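Local coordinates for protein oxygenase-reductase (Streptomyces fradiae, PDB 4OSP) that reduces the C-6 ketone of angucyclinones with NADPH during urdamycin biosynthesis, this chain being the C-terminal ketoreductase domain of UrdM, at residues G65-S70 with K93-A98; N154-L159 with G251-A256; N196-G201 with A235-F240. All coordinates share one frame; numbering follows the deposited sequence.

Contact 1 (G65-S70 with K93-A98); sequences GGRAFS and KERTDA
Arg95 lies nearly flat against Phe69, the planes of guanidinium and phenyl ring being only 16° apart. The overlap is offset: CB of Phe69 sits over the centre of the Arg95 guanidinium, 3.4 Å above its plane, whereas NH1 of Arg95 stands 3.8 Å above the phenyl plane and displaced toward the ring's rim. The aliphatic part of the arginine joins in, its CD coming within 3.8 Å of Phe69 CD1. An extended run from CG to NE, with chi2 at 160° and chi3 at 177°, carries the guanidinium from the last turn of its helix across to the strand. Two hydrogen bonds help fix its rotation, since NH1 donates to the backbone O of Gly91 one turn back, and NH2 donates to a water, 3.1 Å away, that in turn donates to Ala68 O. Arg67 approaches from two residues earlier, near the start of the strand, its chain folded at chi2 and chi3 so that NH2 rests 3.8 Å from Arg95 CG. This is a contact with the methylene chain rather than a pairing of charges; NH2 of Arg67 and NE of Arg95 remain 4.4 Å apart, a like-charged approach that exposure to solvent would probably soften. The segments belong to the strand and helix of a beta-alpha-beta crossover in the Rossmann fold. Strand 67-72 is hydrogen-bonded to strand 42-47, where Phe69 also touches Leu42 and Ala44, while Ala68 turns away from helix 80-96 to meet Val58 and Ile61 of helix 51-63.

Contact 2 (N154-L159 with G251-A256); sequences NISSGL and GSYLDA
In the Rossmann-type sheet of this short-chain dehydrogenase/reductase domain, Tyr253 on strand 253-256 reaches past the intervening strand 194-204 to touch Ser156 and Ser157, in the loop just past the C-terminal end of strand 151-155. One long side chain thus links strand 253-256 to that loop, while strand 194-204 lies between the two strands and is hydrogen-bonded to both. With CG anti to the backbone N (chi1 175°), the tyrosine carries its phenol toward the serines. Its ring meets them edge-on: CE2 is 3.9 Å from both CB and OG of Ser156, and that OG lies near the ring plane. This is van der Waals contact, for Ser156 OG has its hydrogen bond with Asp178 OD1. At the far end of the ring, Tyr253 OH gives a weak hydrogen bond of 3.3 Å to the carbonyl O of Ser157, which is also bonded to Thr160 OG1. Gly158 CA comes to 3.9 Å from the same hydroxyl. Arg161 adds a cation-pi interaction with the tyrosine ring. The segment touched lies beside the cofactor site: the side chain of Ser157 is about 4 Å from that of Lys174, an NADP(+)-binding residue, and Lys174 NZ is hydrogen-bonded to Ile155 O. Strand 253-256 also faces a second subunit, where Leu254 packs on Ile249 of that subunit. Beyond the strand, the chain at 157-159 bends in an ST turn, in which Leu159 N donates to Ser157 OG at 3.1 Å with an N-H...O angle of 154°.

Contact 3 (N196-G201 with A235-F240); sequences NSVGPG and ADVVAF
Val198 meets Val237 and Val238 where helix 231-242 lies against the central sheet, an instance of a beta-branched residue filling the interface between a strand and its covering helix. The side chain leaves strand 194-204 toward the helix, and the two CA atoms nearest each other across the interface are those of Val198 and Val238, 7.2 Å apart. CB of Val198 is still somewhat distant, with CG2 of Val238 at 4.7 Å. The fork then divides the work. CG1, anti to the backbone N (chi1 179°), approaches CG1 of Val237 to 4.2 Å. CG2 takes the other direction and comes to 4.4 Å from CG2 of Val238, while remaining 4.3 Å from CG1 of Val237. That single methyl of Val237 is therefore almost equally far from both branches of Val198, and Val238 adds its own methyl beside them. Around this group the apolar layer continues: Val198 also touches Ile153 of strand 151-155, Ala256 of strand 253-256, and Val234 and Leu241 on the same helix. Val238 reaches Thr32 of helix 27-38, and its side chain is about 6 Å from that of Ile28, an NADP(+)-binding residue. Farther round the helix, Asp236 forms salt bridges with Arg35 and with Arg247 of a second subunit, and the Phe240 ring stacks on Phe240 of that subunit. Between the two segments themselves only methyls touch, and no hydrogen bond crosses. Helix and strand are thus held at this point by dispersion and the exclusion of water, forces that favour close apposition without prescribing the direction of any one bond.

From the N terminus, the first loop closes at contact 1, where 93-98 returns to 65-70 and joins the end of helix 80-96 to a strand near one margin of the sheet. It is complete before the others begin. Contact 2 then opens at 154-159 and closes only at 251-256, joining the loop after strand 151-155 to strand 253-256; contact 3, which ties strand 194-204 to helix 231-242, lies wholly within that span, so the two nest without crossing. They adjoin in space, with Leu254 N 2.7 Å from Ser197 O in a probable hydrogen bond, and both touch the second subunit. Contact 1 stands apart, its centre 28 Å from that of contact 2, connected to them through the shared sheet.

Contact 1 (G65-S70 with K93-A98)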
loop_
_atom_site.group_PDB
_atom_site.type_symbol
_atom_site.label_atom_id
_atom_site.label_comp_id
_atom_site.label_asym_id
_atom_site.label_seq_id
_atom_site.Cartn_x
_atom_site.Cartn_y
_atom_site.Cartn_z
ATOM N N GLY B 65 38.963 11.991 3.976
ATOM C CA GLY B 65 39.082 13.313 3.371
ATOM C C GLY B 65 37.787 14.110 3.359
ATOM O O GLY B 65 37.640 15.061 2.582
ATOM N N GLY B 66 36.851 13.728 4.226
ATOM C CA GLY B 66 35.605 14.466 4.387
ATOM C C GLY B 66 35.631 15.419 5.566
ATOM O O GLY B 66 36.689 15.672 6.153
ATOM N N ARG B 67 34.453 15.942 5.908
ATOM C CA ARG B 67 34.274 16.907 7.010
ATOM C C ARG B 67 33.104 16.477 7.902
ATOM O O ARG B 67 32.031 16.129 7.401
ATOM C CB ARG B 67 34.008 18.310 6.455
ATOM C CG ARG B 67 35.104 18.867 5.554
ATOM C CD ARG B 67 36.385 19.145 6.332
ATOM N NE ARG B 67 36.150 19.899 7.565
ATOM C CZ ARG B 67 35.880 21.205 7.607
ATOM N NH1 ARG B 67 35.816 21.910 6.487
ATOM N NH2 ARG B 67 35.681 21.810 8.770
ATOM N N ALA B 68 33.324 16.486 9.216
ATOM C CA ALA B 68 32.293 16.108 10.180
ATOM C C ALA B 68 32.587 16.663 11.580
ATOM O O ALA B 68 33.726 16.996 11.899
ATOM C CB ALA B 68 32.149 14.596 10.235
ATOM N N PHE B 69 31.549 16.770 12.404
ATOM C CA PHE B 69 31.720 17.060 13.826
ATOM C C PHE B 69 30.692 16.311 14.673
ATOM O O PHE B 69 29.621 15.952 14.184
ATOM C CB PHE B 69 31.692 18.576 14.106
ATOM C CG PHE B 69 30.363 19.245 13.820
ATOM C CD1 PHE B 69 30.035 19.664 12.529
ATOM C CD2 PHE B 69 29.463 19.507 14.851
ATOM C CE1 PHE B 69 28.826 20.296 12.269
ATOM C CE2 PHE B 69 28.252 20.143 14.594
ATOM C CZ PHE B 69 27.933 20.538 13.300
ATOM N N SER B 70 31.012 16.071 15.937
ATOM C CA SER B 70 30.079 15.365 16.803
ATOM C C SER B 70 29.128 16.304 17.565
ATOM O O SER B 70 29.417 17.482 17.778
ATOM C CB SER B 70 30.808 14.408 17.752
ATOM O OG SER B 70 31.649 15.108 18.645
ATOM N N LYS B 93 27.870 26.867 12.221
ATOM C CA LYS B 93 28.302 28.264 12.083
ATOM C C LYS B 93 29.834 28.380 12.048
ATOM O O LYS B 93 30.387 29.114 11.228
ATOM C CB LYS B 93 27.727 29.109 13.237
ATOM C CG LYS B 93 27.987 30.608 13.150
ATOM C CD LYS B 93 27.240 31.236 11.980
ATOM C CE LYS B 93 27.111 32.743 12.132
ATOM N NZ LYS B 93 26.191 33.279 11.093
ATOM N N GLU B 94 30.502 27.654 12.942
ATOM C CA GLU B 94 31.968 27.632 13.000
ATOM C C GLU B 94 32.640 27.190 11.702
ATOM O O GLU B 94 33.690 27.717 11.328
ATOM C CB GLU B 94 32.438 26.707 14.110
ATOM C CG GLU B 94 32.225 27.240 15.507
ATOM C CD GLU B 94 32.958 26.410 16.532
ATOM O OE1 GLU B 94 33.903 25.683 16.132
ATOM O OE2 GLU B 94 32.594 26.485 17.729
ATOM N N ARG B 95 32.051 26.208 11.027
ATOM C CA ARG B 95 32.700 25.603 9.877
ATOM C C ARG B 95 32.239 26.161 8.537
ATOM O O ARG B 95 32.907 25.965 7.528
ATOM C CB ARG B 95 32.547 24.084 9.920
ATOM C CG ARG B 95 33.252 23.456 11.109
ATOM C CD ARG B 95 32.722 22.076 11.438
ATOM N NE ARG B 95 33.479 21.494 12.542
ATOM C CZ ARG B 95 33.241 21.728 13.832
ATOM N NH1 ARG B 95 32.243 22.517 14.202
ATOM N NH2 ARG B 95 33.996 21.155 14.753
ATOM N N THR B 96 31.113 26.867 8.523
ATOM C CA THR B 96 30.535 27.334 7.258
ATOM C C THR B 96 30.182 28.810 7.260
ATOM O O THR B 96 29.997 29.397 6.197
ATOM C CB THR B 96 29.240 26.572 6.902
ATOM O OG1 THR B 96 28.313 26.699 7.988
ATOM C CG2 THR B 96 29.517 25.097 6.628
ATOM N N ASP B 97 30.052 29.394 8.449
ATOM C CA ASP B 97 29.528 30.764 8.605
ATOM C C ASP B 97 28.003 30.850 8.430
ATOM O O ASP B 97 27.436 31.945 8.371
ATOM C CB ASP B 97 30.236 31.752 7.656
ATOM C CG ASP B 97 31.530 32.291 8.235
ATOM O OD1 ASP B 97 31.479 33.004 9.265
ATOM O OD2 ASP B 97 32.604 32.007 7.656
ATOM N N ALA B 98 27.346 29.697 8.356
ATOM C CA ALA B 98 25.896 29.639 8.210
ATOM C C ALA B 98 25.330 28.510 9.069
ATOM O O ALA B 98 26.078 27.635 9.517
ATOM C CB ALA B 98 25.520 29.451 6.747
HETATM O O HOH W 1 35.137 18.403 13.978
#

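Contact 2 (N154-L159 with G251-A256)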
loop_
_atom_site.group_PDB
_atom_site.type_symbol
_atom_site.label_atom_id
_atom_site.label_comp_id
_atom_site.label_asym_id
_atom_site.label_seq_id
_atom_site.Cartn_x
_atom_site.Cartn_y
_atom_site.Cartn_z
ATOM N N ASN B 154 13.555 9.901 6.735
ATOM C CA ASN B 154 13.204 9.234 7.970
ATOM C C ASN B 154 13.485 7.746 7.871
ATOM O O ASN B 154 12.960 7.078 6.989
ATOM C CB ASN B 154 11.740 9.497 8.306
ATOM C CG ASN B 154 11.437 10.983 8.477
ATOM O OD1 ASN B 154 12.143 11.700 9.202
ATOM N ND2 ASN B 154 10.380 11.448 7.825
ATOM N N ILE B 155 14.343 7.238 8.763
ATOM C CA ILE B 155 14.632 5.800 8.827
ATOM C C ILE B 155 13.541 5.112 9.606
ATOM O O ILE B 155 13.442 5.265 10.829
ATOM C CB ILE B 155 15.996 5.460 9.479
ATOM C CG1 ILE B 155 17.154 6.212 8.799
ATOM C CG2 ILE B 155 16.230 3.955 9.441
ATOM C CD1 ILE B 155 17.292 5.956 7.303
ATOM N N SER B 156 12.717 4.361 8.881
ATOM C CA SER B 156 11.587 3.654 9.436
ATOM C C SER B 156 12.028 2.256 9.849
ATOM O O SER B 156 13.102 2.076 10.433
ATOM C CB SER B 156 10.484 3.565 8.373
ATOM O OG SER B 156 9.288 2.996 8.884
ATOM N N SER B 157 11.193 1.270 9.525
ATOM C CA SER B 157 11.463 -0.130 9.823
ATOM C C SER B 157 10.615 -1.028 8.938
ATOM O O SER B 157 9.449 -0.718 8.663
ATOM C CB SER B 157 11.145 -0.438 11.287
ATOM O OG SER B 157 11.501 -1.769 11.607
ATOM N N GLY B 158 11.206 -2.140 8.495
ATOM C CA GLY B 158 10.454 -3.230 7.867
ATOM C C GLY B 158 9.397 -3.838 8.790
ATOM O O GLY B 158 8.435 -4.451 8.317
ATOM N N LEU B 159 9.569 -3.648 10.100
ATOM C CA LEU B 159 8.586 -4.077 11.105
ATOM C C LEU B 159 7.224 -3.361 11.039
ATOM O O LEU B 159 6.270 -3.805 11.673
ATOM C CB LEU B 159 9.167 -3.971 12.522
ATOM C CG LEU B 159 10.300 -4.929 12.917
ATOM C CD1 LEU B 159 10.795 -4.627 14.325
ATOM C CD2 LEU B 159 9.872 -6.389 12.792
ATOM N N GLY B 251 7.335 11.905 -0.282
ATOM C CA GLY B 251 6.211 11.279 0.396
ATOM C C GLY B 251 6.192 9.763 0.316
ATOM O O GLY B 251 5.195 9.136 0.663
ATOM N N SER B 252 7.290 9.166 -0.135
ATOM C CA SER B 252 7.294 7.735 -0.402
ATOM C C SER B 252 8.149 6.952 0.586
ATOM O O SER B 252 8.814 7.529 1.447
ATOM C CB SER B 252 7.734 7.453 -1.842
ATOM O OG SER B 252 9.122 7.663 -1.992
ATOM N N TYR B 253 8.102 5.628 0.452
ATOM C CA TYR B 253 8.776 4.701 1.342
ATOM C C TYR B 253 9.702 3.826 0.478
ATOM O O TYR B 253 9.251 3.153 -0.435
ATOM C CB TYR B 253 7.722 3.860 2.088
ATOM C CG TYR B 253 8.270 2.747 2.982
ATOM C CD1 TYR B 253 8.603 1.500 2.447
ATOM C CD2 TYR B 253 8.418 2.932 4.381
ATOM C CE1 TYR B 253 9.083 0.479 3.251
ATOM C CE2 TYR B 253 8.914 1.913 5.190
ATOM C CZ TYR B 253 9.247 0.689 4.615
ATOM O OH TYR B 253 9.729 -0.350 5.392
ATOM N N LEU B 254 11.003 3.889 0.735
ATOM C CA LEU B 254 11.960 3.046 0.017
ATOM C C LEU B 254 12.254 1.751 0.762
ATOM O O LEU B 254 12.559 1.754 1.956
ATOM C CB LEU B 254 13.245 3.813 -0.304
ATOM C CG LEU B 254 13.066 4.666 -1.558
ATOM C CD1 LEU B 254 12.555 6.047 -1.191
ATOM C CD2 LEU B 254 14.334 4.755 -2.386
ATOM N N ASP B 255 12.142 0.642 0.047
ATOM C CA ASP B 255 12.239 -0.672 0.652
ATOM C C ASP B 255 13.669 -1.188 0.553
ATOM O O ASP B 255 14.010 -1.968 -0.343
ATOM C CB ASP B 255 11.250 -1.621 -0.025
ATOM C CG ASP B 255 11.327 -3.031 0.508
ATOM O OD1 ASP B 255 11.910 -3.263 1.592
ATOM O OD2 ASP B 255 10.794 -3.926 -0.172
ATOM N N ALA B 256 14.507 -0.731 1.481
ATOM C CA ALA B 256 15.930 -1.113 1.522
ATOM C C ALA B 256 16.147 -2.315 2.434
ATOM O O ALA B 256 16.880 -2.236 3.418
ATOM C CB ALA B 256 16.781 0.061 1.972
#

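Contact 3 (N196-G201 with A235-F240)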
loop_
_atom_site.group_PDB
_atom_site.type_symbol
_atom_site.label_atom_id
_atom_site.label_comp_id
_atom_site.label_asym_id
_atom_site.label_seq_id
_atom_site.Cartn_x
_atom_site.Cartn_y
_atom_site.Cartn_z
ATOM N N ASN B 196 11.056 11.641 2.616
ATOM C CA ASN B 196 10.885 10.227 2.319
ATOM C C ASN B 196 11.245 9.334 3.505
ATOM O O ASN B 196 11.927 9.757 4.444
ATOM C CB ASN B 196 11.712 9.836 1.090
ATOM C CG ASN B 196 11.172 10.439 -0.191
ATOM O OD1 ASN B 196 10.125 10.021 -0.699
ATOM N ND2 ASN B 196 11.886 11.415 -0.727
ATOM N N SER B 197 10.767 8.102 3.452
ATOM C CA SER B 197 11.071 7.091 4.463
ATOM C C SER B 197 11.910 6.001 3.814
ATOM O O SER B 197 11.755 5.712 2.631
ATOM C CB SER B 197 9.784 6.478 5.008
ATOM O OG SER B 197 9.203 7.297 5.996
ATOM N N VAL B 198 12.832 5.440 4.586
ATOM C CA VAL B 198 13.625 4.302 4.159
ATOM C C VAL B 198 13.419 3.191 5.196
ATOM O O VAL B 198 13.587 3.422 6.395
ATOM C CB VAL B 198 15.129 4.661 4.059
ATOM C CG1 VAL B 198 15.939 3.442 3.634
ATOM C CG2 VAL B 198 15.347 5.801 3.069
ATOM N N GLY B 199 13.020 2.011 4.731
ATOM C CA GLY B 199 12.745 0.882 5.617
ATOM C C GLY B 199 13.794 -0.209 5.510
ATOM O O GLY B 199 13.893 -0.884 4.484
ATOM N N PRO B 200 14.610 -0.378 6.564
ATOM C CA PRO B 200 15.596 -1.467 6.583
ATOM C C PRO B 200 14.926 -2.832 6.781
ATOM O O PRO B 200 13.782 -2.905 7.239
ATOM C CB PRO B 200 16.464 -1.143 7.808
ATOM C CG PRO B 200 16.075 0.234 8.256
ATOM C CD PRO B 200 14.673 0.451 7.776
ATOM N N GLY B 201 15.621 -3.896 6.406
ATOM C CA GLY B 201 15.299 -5.226 6.896
ATOM C C GLY B 201 16.255 -5.555 8.028
ATOM O O GLY B 201 16.755 -4.657 8.713
ATOM N N ALA B 235 22.638 2.692 3.895
ATOM C CA ALA B 235 23.293 3.987 3.820
ATOM C C ALA B 235 23.292 4.517 2.384
ATOM O O ALA B 235 23.141 5.709 2.158
ATOM C CB ALA B 235 24.713 3.881 4.357
ATOM N N ASP B 236 23.429 3.613 1.419
ATOM C CA ASP B 236 23.546 3.997 0.017
ATOM C C ASP B 236 22.225 4.462 -0.591
ATOM O O ASP B 236 22.202 5.198 -1.580
ATOM C CB ASP B 236 24.146 2.851 -0.798
ATOM C CG ASP B 236 25.629 2.629 -0.495
ATOM O OD1 ASP B 236 26.258 3.501 0.138
ATOM O OD2 ASP B 236 26.170 1.579 -0.890
ATOM N N VAL B 237 21.125 4.029 0.004
ATOM C CA VAL B 237 19.808 4.458 -0.436
ATOM C C VAL B 237 19.542 5.861 0.098
ATOM O O VAL B 237 19.093 6.733 -0.639
ATOM C CB VAL B 237 18.712 3.479 0.031
ATOM C CG1 VAL B 237 17.336 4.033 -0.288
ATOM C CG2 VAL B 237 18.905 2.129 -0.649
ATOM N N VAL B 238 19.850 6.069 1.378
ATOM C CA VAL B 238 19.745 7.392 1.995
ATOM C C VAL B 238 20.510 8.441 1.188
ATOM O O VAL B 238 20.002 9.535 0.944
ATOM C CB VAL B 238 20.269 7.396 3.449
ATOM C CG1 VAL B 238 20.167 8.808 4.030
ATOM C CG2 VAL B 238 19.483 6.404 4.304
ATOM N N ALA B 239 21.726 8.095 0.768
ATOM C CA ALA B 239 22.565 9.019 0.010
ATOM C C ALA B 239 21.918 9.418 -1.310
ATOM O O ALA B 239 21.965 10.576 -1.703
ATOM C CB ALA B 239 23.935 8.408 -0.235
ATOM N N PHE B 240 21.311 8.445 -1.988
ATOM C CA PHE B 240 20.550 8.723 -3.186
ATOM C C PHE B 240 19.402 9.710 -2.916
ATOM O O PHE B 240 19.261 10.708 -3.624
ATOM C CB PHE B 240 20.002 7.429 -3.782
ATOM C CG PHE B 240 18.905 7.652 -4.788
ATOM C CD1 PHE B 240 19.181 8.274 -6.017
ATOM C CD2 PHE B 240 17.596 7.291 -4.497
ATOM C CE1 PHE B 240 18.170 8.505 -6.924
ATOM C CE2 PHE B 240 16.584 7.516 -5.412
ATOM C CZ PHE B 240 16.871 8.117 -6.624
#